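Local coordinates for HEPN domain-containing protein (PDB 1WOL) that is of unknown function but belongs to the HEPN family, whose name refers to nucleotide binding, and folds into the helical domain of that family, at residues 36-41 and 56-61. Numbering follows the deposited sequence.
Sequences QCAEKA and HSISHL
Glu39 and Ala38 on helix 27-48 meet Ile58, which opens the short helix 58-61. The contact lies inside the helical HEPN domain and seats this single turn against one of its long helices. The backbones come nearest where Glu39 CA lies 5.6 Å from Ile58 CA.

The Ile58 side chain starts with CB pointing at the long helix. With CG1 anti to the carbonyl carbon (chi1 -63°), the longer branch continues to helix 27-48. It touches the backbone of Glu39, with Ile58 CG1 3.9 Å from Glu39 CA. Glu39 CB also borders this atom, 4.1 Å from Ile58 CG1. At the tip, Ile58 CD1 packs on Ala38 CB at 3.9 Å. Leu76 of helix 67-77 touches both Ala38 and Ile58, so three helices share this apolar patch.

The Glu39 side chain is extended, with CG anti to the backbone N (chi1 -175°). Glu39 CG passes Leu61 CD1 at 4.5 Å. The carboxylate lies beside the edge of the His56 ring, the two planes 68° apart. The orientation of that ring is doubtful, and no polar bond is assigned there. The salt bridge of Glu39 OE2 is with Lys43, one turn further along the same helix.

Ser57 is the N-cap of helix 58-61. Asp77 binds Ser57 OG and the backbone N of Ile58 and Ser59. The capping bond runs from His60 N to Ser57 OG, at 3.1 Å.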
loop_
_atom_site.group_PDB
_atom_site.type_symbol
_atom_site.label_atom_id
_atom_site.label_comp_id
_atom_site.label_asym_id
_atom_site.label_seq_id
_atom_site.Cartn_x
_atom_site.Cartn_y
_atom_site.Cartn_z
ATOM N N GLN A 36 3.219 -1.553 0.518
ATOM C CA GLN A 36 3.508 -2.016 1.855
ATOM C C GLN A 36 2.903 -1.135 2.885
ATOM O O GLN A 36 2.369 -1.638 3.885
ATOM C CB GLN A 36 5.006 -2.111 2.112
ATOM C CG GLN A 36 5.640 -3.175 1.219
ATOM C CD GLN A 36 5.331 -4.561 1.822
ATOM O OE1 GLN A 36 4.894 -5.463 1.056
ATOM N NE2 GLN A 36 5.474 -4.708 3.102
ATOM N N CYS A 37 2.974 0.226 2.710
ATOM C CA CYS A 37 2.366 1.149 3.593
ATOM C C CYS A 37 0.856 0.837 3.771
ATOM O O CYS A 37 0.412 0.752 4.926
ATOM C CB CYS A 37 2.613 2.581 3.033
ATOM S SG CYS A 37 1.604 3.826 4.008
ATOM N N ALA A 38 0.165 0.742 2.655
ATOM C CA ALA A 38 -1.304 0.539 2.731
ATOM C C ALA A 38 -1.629 -0.777 3.396
ATOM O O ALA A 38 -2.539 -0.825 4.253
ATOM C CB ALA A 38 -1.874 0.653 1.296
ATOM N N GLU A 39 -0.885 -1.829 2.958
ATOM C CA GLU A 39 -1.151 -3.180 3.551
ATOM C C GLU A 39 -0.921 -3.146 5.080
ATOM O O GLU A 39 -1.759 -3.664 5.841
ATOM C CB GLU A 39 -0.218 -4.246 2.872
ATOM C CG GLU A 39 -0.644 -5.684 3.444
ATOM C CD GLU A 39 0.351 -6.774 3.153
ATOM O OE1 GLU A 39 1.200 -6.651 2.221
ATOM O OE2 GLU A 39 0.242 -7.802 3.891
ATOM N N LYS A 40 0.147 -2.580 5.606
ATOM C CA LYS A 40 0.384 -2.521 7.023
ATOM C C LYS A 40 -0.681 -1.708 7.746
ATOM O O LYS A 40 -1.144 -2.082 8.837
ATOM C CB LYS A 40 1.792 -2.040 7.315
ATOM C CG LYS A 40 3.007 -3.078 7.087
ATOM C CD LYS A 40 2.923 -4.290 6.198
ATOM C CE LYS A 40 4.178 -5.108 6.305
ATOM N NZ LYS A 40 3.883 -6.263 5.511
ATOM N N ALA A 41 -1.059 -0.570 7.195
ATOM C CA ALA A 41 -2.137 0.242 7.810
ATOM C C ALA A 41 -3.445 -0.521 7.900
ATOM O O ALA A 41 -4.007 -0.444 8.971
ATOM C CB ALA A 41 -2.328 1.475 6.900
ATOM N N HIS A 56 -2.604 -10.945 1.127
ATOM C CA HIS A 56 -1.872 -9.679 1.006
ATOM C C HIS A 56 -2.598 -8.749 0.055
ATOM O O HIS A 56 -2.076 -7.714 -0.364
ATOM C CB HIS A 56 -0.458 -9.922 0.495
ATOM C CG HIS A 56 0.442 -10.548 1.516
ATOM N ND1 HIS A 56 0.918 -11.845 1.407
ATOM C CD2 HIS A 56 0.897 -10.076 2.696
ATOM C CE1 HIS A 56 1.627 -12.136 2.484
ATOM N NE2 HIS A 56 1.627 -11.083 3.282
ATOM N N SER A 57 -3.798 -9.119 -0.322
ATOM C CA SER A 57 -4.565 -8.240 -1.205
ATOM C C SER A 57 -5.169 -7.182 -0.288
ATOM O O SER A 57 -5.891 -7.527 0.651
ATOM C CB SER A 57 -5.687 -9.003 -1.838
ATOM O OG SER A 57 -6.605 -8.041 -2.334
ATOM N N ILE A 58 -4.885 -5.875 -0.509
ATOM C CA ILE A 58 -5.433 -4.904 0.375
ATOM C C ILE A 58 -6.960 -4.831 0.199
ATOM O O ILE A 58 -7.702 -4.644 1.132
ATOM C CB ILE A 58 -4.815 -3.550 0.070
ATOM C CG1 ILE A 58 -3.350 -3.612 0.337
ATOM C CG2 ILE A 58 -5.469 -2.474 0.960
ATOM C CD1 ILE A 58 -2.533 -2.638 -0.610
ATOM N N SER A 59 -7.391 -4.996 -1.032
ATOM C CA SER A 59 -8.783 -4.981 -1.334
ATOM C C SER A 59 -9.595 -6.112 -0.658
ATOM O O SER A 59 -10.723 -5.939 -0.288
ATOM C CB SER A 59 -8.975 -5.095 -2.834
ATOM O OG SER A 59 -10.345 -4.928 -3.118
ATOM N N HIS A 60 -8.991 -7.281 -0.509
ATOM C CA HIS A 60 -9.753 -8.375 0.083
ATOM C C HIS A 60 -9.775 -8.192 1.541
ATOM O O HIS A 60 -10.671 -8.689 2.154
ATOM C CB HIS A 60 -9.136 -9.757 -0.258
ATOM C CG HIS A 60 -9.229 -10.132 -1.716
ATOM N ND1 HIS A 60 -10.350 -9.868 -2.491
ATOM C CD2 HIS A 60 -8.417 -10.906 -2.483
ATOM C CE1 HIS A 60 -10.229 -10.473 -3.665
ATOM N NE2 HIS A 60 -9.062 -11.110 -3.688
ATOM N N LEU A 61 -8.829 -7.424 2.108
ATOM C CA LEU A 61 -8.793 -7.183 3.530
ATOM C C LEU A 61 -9.869 -6.197 4.000
ATOM O O LEU A 61 -10.282 -6.195 5.131
ATOM C CB LEU A 61 -7.417 -6.640 3.968
ATOM C CG LEU A 61 -6.136 -7.489 3.983
ATOM C CD1 LEU A 61 -4.926 -6.604 4.359
ATOM C CD2 LEU A 61 -6.326 -8.586 5.032
#